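Local coordinates for YUKD protein (Bacillus subtilis, PDB 2BPS), which is required for secretion of the protein YukE and is probably a component or regulator of the ESX/ESAT-6-like secretion system, at residues S3-I7 with I72-L78; Y14-F19 with A36-V42; V32-W37 with R77-L81. All coordinates share one frame; numbering follows the deposited sequence.

Contact 1: S3-I7 with I72-L78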
loop_
_atom_site.group_PDB
_atom_site.type_symbol
_atom_site.label_atom_id
_atom_site.label_comp_id
_atom_site.label_asym_id
_atom_site.label_seq_id
_atom_site.Cartn_x
_atom_site.Cartn_y
_atom_site.Cartn_z
ATOM N N SER A 3 -12.353 4.480 -8.487
ATOM C CA SER A 3 -13.108 4.819 -7.276
ATOM C C SER A 3 -12.137 5.109 -6.118
ATOM O O SER A 3 -11.282 4.284 -5.793
ATOM C CB SER A 3 -14.062 3.679 -6.908
ATOM O OG SER A 3 -14.999 4.100 -5.931
ATOM N N TYR A 4 -12.273 6.283 -5.505
ATOM C CA TYR A 4 -11.391 6.709 -4.416
ATOM C C TYR A 4 -11.573 5.982 -3.100
ATOM O O TYR A 4 -12.691 5.811 -2.629
ATOM C CB TYR A 4 -11.532 8.221 -4.170
ATOM C CG TYR A 4 -10.896 9.077 -5.242
ATOM C CD1 TYR A 4 -11.584 10.146 -5.815
ATOM C CD2 TYR A 4 -9.619 8.784 -5.720
ATOM C CE1 TYR A 4 -11.022 10.892 -6.846
ATOM C CE2 TYR A 4 -9.048 9.524 -6.747
ATOM C CZ TYR A 4 -9.756 10.570 -7.307
ATOM O OH TYR A 4 -9.201 11.255 -8.355
ATOM N N ILE A 5 -10.458 5.561 -2.508
ATOM C CA ILE A 5 -10.474 4.870 -1.223
ATOM C C ILE A 5 -9.464 5.492 -0.260
ATOM O O ILE A 5 -8.400 5.938 -0.664
ATOM C CB ILE A 5 -10.137 3.365 -1.370
ATOM C CG1 ILE A 5 -8.697 3.191 -1.839
ATOM C CG2 ILE A 5 -11.056 2.722 -2.376
ATOM C CD1 ILE A 5 -8.266 1.758 -1.942
ATOM N N ASP A 6 -9.817 5.531 1.015
ATOM C CA ASP A 6 -8.939 6.074 2.042
ATOM C C ASP A 6 -8.318 4.908 2.760
ATOM O O ASP A 6 -9.020 4.122 3.384
ATOM C CB ASP A 6 -9.723 6.883 3.058
ATOM C CG ASP A 6 -10.086 8.247 2.555
ATOM O OD1 ASP A 6 -10.688 9.005 3.338
ATOM O OD2 ASP A 6 -9.771 8.566 1.391
ATOM N N ILE A 7 -7.003 4.795 2.690
ATOM C CA ILE A 7 -6.331 3.691 3.353
ATOM C C ILE A 7 -5.171 4.195 4.201
ATOM O O ILE A 7 -4.927 5.403 4.275
ATOM C CB ILE A 7 -5.821 2.669 2.318
ATOM C CG1 ILE A 7 -4.831 3.343 1.363
ATOM C CG2 ILE A 7 -7.007 2.088 1.564
ATOM C CD1 ILE A 7 -4.285 2.433 0.288
ATOM N N ILE A 72 -9.614 -4.153 -1.555
ATOM C CA ILE A 72 -9.029 -3.172 -0.658
ATOM C C ILE A 72 -9.880 -1.899 -0.658
ATOM O O ILE A 72 -10.090 -1.286 -1.699
ATOM C CB ILE A 72 -7.576 -2.892 -1.093
ATOM C CG1 ILE A 72 -6.731 -4.124 -0.760
ATOM C CG2 ILE A 72 -7.040 -1.630 -0.432
ATOM C CD1 ILE A 72 -5.324 -4.079 -1.266
ATOM N N THR A 73 -10.379 -1.516 0.515
ATOM C CA THR A 73 -11.238 -0.332 0.651
ATOM C C THR A 73 -10.862 0.534 1.830
ATOM O O THR A 73 -9.942 0.212 2.581
ATOM C CB THR A 73 -12.693 -0.720 0.886
ATOM O OG1 THR A 73 -12.816 -2.139 0.757
ATOM C CG2 THR A 73 -13.610 -0.005 -0.106
ATOM N N ASN A 74 -11.613 1.615 2.008
ATOM C CA ASN A 74 -11.360 2.536 3.099
ATOM C C ASN A 74 -11.228 1.753 4.391
ATOM O O ASN A 74 -11.914 0.758 4.576
ATOM C CB ASN A 74 -12.504 3.537 3.218
ATOM C CG ASN A 74 -13.184 3.800 1.888
ATOM O OD1 ASN A 74 -13.955 2.972 1.407
ATOM N ND2 ASN A 74 -12.893 4.945 1.279
ATOM N N GLY A 75 -10.334 2.198 5.271
ATOM C CA GLY A 75 -10.143 1.518 6.536
ATOM C C GLY A 75 -9.005 0.520 6.495
ATOM O O GLY A 75 -8.360 0.279 7.518
ATOM N N ASP A 76 -8.758 -0.069 5.327
ATOM C CA ASP A 76 -7.675 -1.041 5.169
ATOM C C ASP A 76 -6.292 -0.461 5.487
ATOM O O ASP A 76 -5.987 0.696 5.176
ATOM C CB ASP A 76 -7.663 -1.611 3.740
ATOM C CG ASP A 76 -8.768 -2.618 3.506
ATOM O OD1 ASP A 76 -9.522 -2.876 4.467
ATOM O OD2 ASP A 76 -8.879 -3.149 2.375
ATOM N N ARG A 77 -5.457 -1.278 6.114
ATOM C CA ARG A 77 -4.108 -0.866 6.461
ATOM C C ARG A 77 -3.178 -1.749 5.644
ATOM O O ARG A 77 -3.196 -2.976 5.792
ATOM C CB ARG A 77 -3.866 -1.080 7.958
ATOM C CG ARG A 77 -2.550 -0.541 8.490
ATOM C CD ARG A 77 -2.370 -0.985 9.932
ATOM N NE ARG A 77 -1.183 -0.413 10.572
ATOM C CZ ARG A 77 -1.203 0.601 11.437
ATOM N NH1 ARG A 77 -0.067 1.046 11.964
ATOM N NH2 ARG A 77 -2.357 1.167 11.782
ATOM N N LEU A 78 -2.387 -1.141 4.764
ATOM C CA LEU A 78 -1.467 -1.931 3.953
ATOM C C LEU A 78 -0.065 -1.883 4.541
ATOM O O LEU A 78 0.531 -0.818 4.696
ATOM C CB LEU A 78 -1.431 -1.447 2.493
ATOM C CG LEU A 78 -2.735 -1.341 1.694
ATOM C CD1 LEU A 78 -2.402 -1.324 0.206
ATOM C CD2 LEU A 78 -3.659 -2.499 2.003
#
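Ile5 and Ile7, two residues apart on strand 4-10, both touch the CG2 methyl of Ile72, Ile5 with CD1 and Ile7 with CG2. The chains of Ile5 and Ile72 run at a slant to each other, and Ile5 comes in with its CD1 tip, 3.9 Å from Ile72 CG2. With CG1 set between the backbone N and the carbonyl carbon (chi1 66°), Ile5 leaves CG2 beside its own backbone N, where it lies next to Thr73, and extends CD1 toward Ile72. Ile7 divides its two branches differently: CG2 approaches Ile72 CG2 at 4.2 Å, while CD1 ends 4.2 Å from Leu78 CD1. Branched aliphatic residues suit both strand positions because each can cover two neighbours at once.

This is where the ubiquitin-like beta-grasp fold brings its first strand alongside the approach to its last, strand 77-80, which runs parallel to it. The approach is shaped by a type II beta turn from Thr73 to Asp76, closed by Asp76 N to Thr73 O at 3.0 Å. Gly75 fills the third position of the turn with a positive phi of 95°, where a side chain would press on the preceding carbonyl oxygen. Its N lies 3.0 Å from Asp6 O in a bond that joins turn to strand, although that oxygen is less surely placed. Asp76 also folds back: its OD2 accepts from Thr73 N at 2.9 Å, met from above the carboxylate plane. Asp6 meets the turn through its backbone O, while its carboxylate forms a salt bridge with Arg22 on strand 18-24.

Contact 2: Y14-F19 with A36-V42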
loop_
_atom_site.group_PDB
_atom_site.type_symbol
_atom_site.label_atom_id
_atom_site.label_comp_id
_atom_site.label_asym_id
_atom_site.label_seq_id
_atom_site.Cartn_x
_atom_site.Cartn_y
_atom_site.Cartn_z
ATOM N N TYR A 14 10.416 -0.882 7.589
ATOM C CA TYR A 14 11.399 0.056 7.073
ATOM C C TYR A 14 11.697 1.111 8.135
ATOM O O TYR A 14 12.095 0.757 9.245
ATOM C CB TYR A 14 10.893 0.677 5.772
ATOM C CG TYR A 14 10.726 -0.345 4.666
ATOM C CD1 TYR A 14 9.618 -1.194 4.624
ATOM C CD2 TYR A 14 11.700 -0.502 3.692
ATOM C CE1 TYR A 14 9.494 -2.182 3.632
ATOM C CE2 TYR A 14 11.586 -1.483 2.697
ATOM C CZ TYR A 14 10.484 -2.317 2.680
ATOM O OH TYR A 14 10.385 -3.297 1.729
ATOM N N ASN A 15 11.512 2.394 7.839
ATOM C CA ASN A 15 11.794 3.404 8.861
ATOM C C ASN A 15 10.717 3.403 9.947
ATOM O O ASN A 15 10.824 4.124 10.936
ATOM C CB ASN A 15 11.911 4.802 8.250
ATOM C CG ASN A 15 10.613 5.279 7.642
ATOM O OD1 ASN A 15 9.541 4.714 7.903
ATOM N ND2 ASN A 15 10.694 6.337 6.833
ATOM N N GLY A 16 9.677 2.596 9.740
ATOM C CA GLY A 16 8.596 2.467 10.709
ATOM C C GLY A 16 7.506 3.528 10.758
ATOM O O GLY A 16 6.705 3.536 11.700
ATOM N N SER A 17 7.445 4.421 9.774
ATOM C CA SER A 17 6.410 5.450 9.811
ATOM C C SER A 17 5.038 4.944 9.338
ATOM O O SER A 17 4.896 3.803 8.886
ATOM C CB SER A 17 6.849 6.678 9.004
ATOM O OG SER A 17 7.377 6.311 7.746
ATOM N N VAL A 18 4.027 5.793 9.457
ATOM C CA VAL A 18 2.678 5.423 9.062
ATOM C C VAL A 18 1.910 6.635 8.570
ATOM O O VAL A 18 1.756 7.603 9.308
ATOM C CB VAL A 18 1.907 4.851 10.248
ATOM C CG1 VAL A 18 0.463 4.632 9.870
ATOM C CG2 VAL A 18 2.549 3.576 10.705
ATOM N N PHE A 19 1.418 6.592 7.337
ATOM C CA PHE A 19 0.661 7.724 6.830
ATOM C C PHE A 19 -0.631 7.280 6.166
ATOM O O PHE A 19 -0.788 6.112 5.838
ATOM C CB PHE A 19 1.499 8.524 5.842
ATOM C CG PHE A 19 1.851 7.772 4.606
ATOM C CD1 PHE A 19 2.817 6.780 4.634
ATOM C CD2 PHE A 19 1.217 8.058 3.403
ATOM C CE1 PHE A 19 3.154 6.080 3.472
ATOM C CE2 PHE A 19 1.546 7.363 2.240
ATOM C CZ PHE A 19 2.517 6.373 2.274
ATOM N N ALA A 36 4.675 5.942 -1.271
ATOM C CA ALA A 36 5.297 5.816 0.036
ATOM C C ALA A 36 6.713 6.366 0.022
ATOM O O ALA A 36 7.078 7.163 0.880
ATOM C CB ALA A 36 5.310 4.374 0.460
ATOM N N TRP A 37 7.507 5.950 -0.960
ATOM C CA TRP A 37 8.892 6.408 -1.057
ATOM C C TRP A 37 9.041 7.893 -1.358
ATOM O O TRP A 37 9.958 8.528 -0.848
ATOM C CB TRP A 37 9.669 5.546 -2.067
ATOM C CG TRP A 37 10.529 4.487 -1.375
ATOM C CD1 TRP A 37 11.896 4.491 -1.247
ATOM C CD2 TRP A 37 10.069 3.358 -0.612
ATOM N NE1 TRP A 37 12.309 3.449 -0.445
ATOM C CE2 TRP A 37 11.212 2.736 -0.045
ATOM C CE3 TRP A 37 8.805 2.814 -0.347
ATOM C CZ2 TRP A 37 11.126 1.601 0.771
ATOM C CZ3 TRP A 37 8.720 1.678 0.469
ATOM C CH2 TRP A 37 9.879 1.088 1.016
ATOM N N GLN A 38 8.135 8.449 -2.162
ATOM C CA GLN A 38 8.162 9.876 -2.489
ATOM C C GLN A 38 7.854 10.662 -1.209
ATOM O O GLN A 38 8.623 11.510 -0.784
ATOM C CB GLN A 38 7.111 10.220 -3.567
ATOM C CG GLN A 38 7.395 9.691 -4.994
ATOM C CD GLN A 38 6.294 10.040 -6.044
ATOM O OE1 GLN A 38 5.846 11.188 -6.146
ATOM N NE2 GLN A 38 5.882 9.044 -6.834
ATOM N N ALA A 39 6.730 10.344 -0.583
ATOM C CA ALA A 39 6.286 11.024 0.631
ATOM C C ALA A 39 7.161 10.920 1.888
ATOM O O ALA A 39 7.344 11.913 2.592
ATOM C CB ALA A 39 4.864 10.571 0.967
ATOM N N GLN A 40 7.687 9.733 2.185
ATOM C CA GLN A 40 8.488 9.550 3.391
ATOM C C GLN A 40 9.992 9.534 3.189
ATOM O O GLN A 40 10.488 9.424 2.065
ATOM C CB GLN A 40 8.060 8.274 4.119
ATOM C CG GLN A 40 7.413 8.516 5.492
ATOM C CD GLN A 40 5.994 9.097 5.419
ATOM O OE1 GLN A 40 5.745 10.117 4.769
ATOM N NE2 GLN A 40 5.063 8.447 6.106
ATOM N N SER A 41 10.712 9.652 4.304
ATOM C CA SER A 41 12.175 9.671 4.304
ATOM C C SER A 41 12.702 8.255 4.423
ATOM O O SER A 41 13.415 7.915 5.371
ATOM C CB SER A 41 12.689 10.489 5.487
ATOM O OG SER A 41 12.104 11.778 5.504
ATOM N N VAL A 42 12.358 7.432 3.449
ATOM C CA VAL A 42 12.760 6.044 3.479
ATOM C C VAL A 42 14.100 5.765 2.807
ATOM O O VAL A 42 14.189 5.483 1.609
ATOM C CB VAL A 42 11.648 5.193 2.869
ATOM C CG1 VAL A 42 11.266 5.764 1.532
ATOM C CG2 VAL A 42 12.075 3.766 2.763
#
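Tyr14 and Trp37 form an edge-to-face (T-shaped) aromatic pair: the six-membered indole ring turns its rim onto a face of the phenol, with planes at 87° and centroids 5.0 Å apart. CH2 of Trp37 leads, 3.5 Å from Tyr14 CE2, and Val42 CG1 lies over a face of the indole. Tyrosine suits this place: its ring stacks while its OH hydrogen-bonds to Leu81 O and Arg47 N.

Apolar packing continues at the other end, where Phe19 brings CZ to within 3.9 Å of Ala36 CB; the small alanine lets the ring come close to the helix. The Gln40 side chain runs antiparallel to that of Phe19 and lays its amide beside the ring, the two planes 69° apart.

The polar contacts centre on Asn15. With CG between the backbone N and the carbonyl carbon (chi1 65°), its OD1 accepts from Ser17 N at 2.8 Å, an Asx turn, and from Ser17 OG at 2.7 Å, both from the same face of the amide. Thus held, the amide points ND2 at Ser41 O, 3.5 Å away, in a weak hydrogen bond. A leucine here would probably leave both Ser17 donors without their acceptor and free the turn to shift. Since that single cross-link is weak, residues 14-19 meet the helix end and what follows it chiefly through van der Waals packing, of the rings and the Gln40 chain alike.

Contact 3: V32-W37 with R77-L81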
loop_
_atom_site.group_PDB
_atom_site.type_symbol
_atom_site.label_atom_id
_atom_site.label_comp_id
_atom_site.label_asym_id
_atom_site.label_seq_id
_atom_site.Cartn_x
_atom_site.Cartn_y
_atom_site.Cartn_z
ATOM N N VAL A 32 0.958 2.292 -4.186
ATOM C CA VAL A 32 1.094 2.661 -2.789
ATOM C C VAL A 32 2.576 2.741 -2.422
ATOM O O VAL A 32 2.979 3.568 -1.600
ATOM C CB VAL A 32 0.400 1.622 -1.863
ATOM C CG1 VAL A 32 0.959 1.718 -0.455
ATOM C CG2 VAL A 32 -1.093 1.871 -1.829
ATOM N N ILE A 33 3.388 1.889 -3.041
ATOM C CA ILE A 33 4.810 1.873 -2.740
ATOM C C ILE A 33 5.578 3.058 -3.337
ATOM O O ILE A 33 6.449 3.647 -2.675
ATOM C CB ILE A 33 5.436 0.554 -3.189
ATOM C CG1 ILE A 33 4.686 -0.608 -2.543
ATOM C CG2 ILE A 33 6.880 0.481 -2.733
ATOM C CD1 ILE A 33 5.205 -1.952 -2.940
ATOM N N ASP A 34 5.261 3.417 -4.577
ATOM C CA ASP A 34 5.922 4.553 -5.215
ATOM C C ASP A 34 5.660 5.785 -4.364
ATOM O O ASP A 34 6.579 6.511 -3.986
ATOM C CB ASP A 34 5.359 4.773 -6.614
ATOM C CG ASP A 34 5.557 3.566 -7.513
ATOM O OD1 ASP A 34 5.014 3.586 -8.642
ATOM O OD2 ASP A 34 6.254 2.604 -7.094
ATOM N N ILE A 35 4.386 6.001 -4.070
ATOM C CA ILE A 35 3.957 7.123 -3.263
ATOM C C ILE A 35 4.641 7.110 -1.902
ATOM O O ILE A 35 5.133 8.138 -1.433
ATOM C CB ILE A 35 2.434 7.084 -3.065
ATOM C CG1 ILE A 35 1.750 7.163 -4.434
ATOM C CG2 ILE A 35 1.990 8.216 -2.153
ATOM C CD1 ILE A 35 0.251 7.224 -4.363
ATOM N N ALA A 36 4.675 5.942 -1.271
ATOM C CA ALA A 36 5.297 5.816 0.036
ATOM C C ALA A 36 6.713 6.366 0.022
ATOM O O ALA A 36 7.078 7.163 0.880
ATOM C CB ALA A 36 5.310 4.374 0.460
ATOM N N TRP A 37 7.507 5.950 -0.960
ATOM C CA TRP A 37 8.892 6.408 -1.057
ATOM C C TRP A 37 9.041 7.893 -1.358
ATOM O O TRP A 37 9.958 8.528 -0.848
ATOM C CB TRP A 37 9.669 5.546 -2.067
ATOM C CG TRP A 37 10.529 4.487 -1.375
ATOM C CD1 TRP A 37 11.896 4.491 -1.247
ATOM C CD2 TRP A 37 10.069 3.358 -0.612
ATOM N NE1 TRP A 37 12.309 3.449 -0.445
ATOM C CE2 TRP A 37 11.212 2.736 -0.045
ATOM C CE3 TRP A 37 8.805 2.814 -0.347
ATOM C CZ2 TRP A 37 11.126 1.601 0.771
ATOM C CZ3 TRP A 37 8.720 1.678 0.469
ATOM C CH2 TRP A 37 9.879 1.088 1.016
ATOM N N ARG A 77 -5.457 -1.278 6.114
ATOM C CA ARG A 77 -4.108 -0.866 6.461
ATOM C C ARG A 77 -3.178 -1.749 5.644
ATOM O O ARG A 77 -3.196 -2.976 5.792
ATOM C CB ARG A 77 -3.866 -1.080 7.958
ATOM C CG ARG A 77 -2.550 -0.541 8.490
ATOM C CD ARG A 77 -2.370 -0.985 9.932
ATOM N NE ARG A 77 -1.183 -0.413 10.572
ATOM C CZ ARG A 77 -1.203 0.601 11.437
ATOM N NH1 ARG A 77 -0.067 1.046 11.964
ATOM N NH2 ARG A 77 -2.357 1.167 11.782
ATOM N N LEU A 78 -2.387 -1.141 4.764
ATOM C CA LEU A 78 -1.467 -1.931 3.953
ATOM C C LEU A 78 -0.065 -1.883 4.541
ATOM O O LEU A 78 0.531 -0.818 4.696
ATOM C CB LEU A 78 -1.431 -1.447 2.493
ATOM C CG LEU A 78 -2.735 -1.341 1.694
ATOM C CD1 LEU A 78 -2.402 -1.324 0.206
ATOM C CD2 LEU A 78 -3.659 -2.499 2.003
ATOM N N GLU A 79 0.448 -3.053 4.879
ATOM C CA GLU A 79 1.775 -3.172 5.449
ATOM C C GLU A 79 2.653 -3.562 4.277
ATOM O O GLU A 79 2.435 -4.605 3.659
ATOM C CB GLU A 79 1.763 -4.274 6.516
ATOM C CG GLU A 79 3.021 -4.481 7.322
ATOM C CD GLU A 79 2.874 -5.653 8.302
ATOM O OE1 GLU A 79 3.401 -6.764 8.028
ATOM O OE2 GLU A 79 2.212 -5.464 9.348
ATOM N N ILE A 80 3.609 -2.704 3.937
ATOM C CA ILE A 80 4.524 -2.998 2.843
ATOM C C ILE A 80 5.548 -3.973 3.386
ATOM O O ILE A 80 6.152 -3.726 4.428
ATOM C CB ILE A 80 5.257 -1.739 2.363
ATOM C CG1 ILE A 80 4.276 -0.815 1.633
ATOM C CG2 ILE A 80 6.422 -2.129 1.464
ATOM C CD1 ILE A 80 4.809 0.582 1.377
ATOM N N LEU A 81 5.738 -5.090 2.698
ATOM C CA LEU A 81 6.698 -6.062 3.178
ATOM C C LEU A 81 8.061 -5.735 2.593
ATOM O O LEU A 81 8.116 -5.045 1.549
ATOM C CB LEU A 81 6.280 -7.481 2.776
ATOM C CG LEU A 81 4.897 -8.002 3.200
ATOM C CD1 LEU A 81 4.680 -9.360 2.597
ATOM C CD2 LEU A 81 4.775 -8.082 4.711
ATOM O OXT LEU A 81 9.057 -6.187 3.190
#
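Ile80 points CG1 opposite its own carbonyl carbon (chi1 -71°) and, with chi2 extended at 168°, carries CD1 out to the helix, where it meets several side chains. Ile80 CD1 lies 3.9 Å from Ala36 CB and 4.1 Å from Ile33 CG1, and meets the indole at its edge, near the ring plane, 4.2 Å from Trp37 CZ3. Val32, with CG1 anti to its backbone N and CG2 beside that N, turns its two methyls to different partners: Val32 CG2 to Leu78 CD1 at 4.0 Å, and CG1 more loosely to Ile80 CD1.

Here helix 31-39 packs across strand 77-80 of the beta-grasp fold, as in ubiquitin; the axes of the two short segments pass 10.5 Å apart at 75°. Leu78 and Ile80, two residues apart on the strand, both face the helix, whereas Glu79 between them turns to the other side of the sheet and forms a salt bridge with Arg53. Ala36 suits the helix face because its lone methyl leaves room for the isoleucine tip. The larger Val32 and Ile33 reach on to neighbouring strands, Val32 touching Ile7 and Ile9 on strand 4-10 and Ile33 touching Ile52 on strand 51-54.

Overall arrangement
The three contacts tie a single ubiquitin-like beta-grasp domain together. Contact 3 lies about 4 Å from the chain centre, where helix 31-39 covers the mixed sheet. It uses the same final strand, 77-80, as contact 1, about 12 Å away between centres, and the same helix as contact 2, about 8 Å away; contacts 1 and 2 are about 18 Å apart. Contact 1 joins a segment near the start of the chain to one near its end, with both segments of contact 2 falling between them in sequence. Contacts 2 and 3 alternate along the chain and meet where Tyr14 packs on Ile80. The last strand thus packs beside strand 4-10 and against helix 31-39.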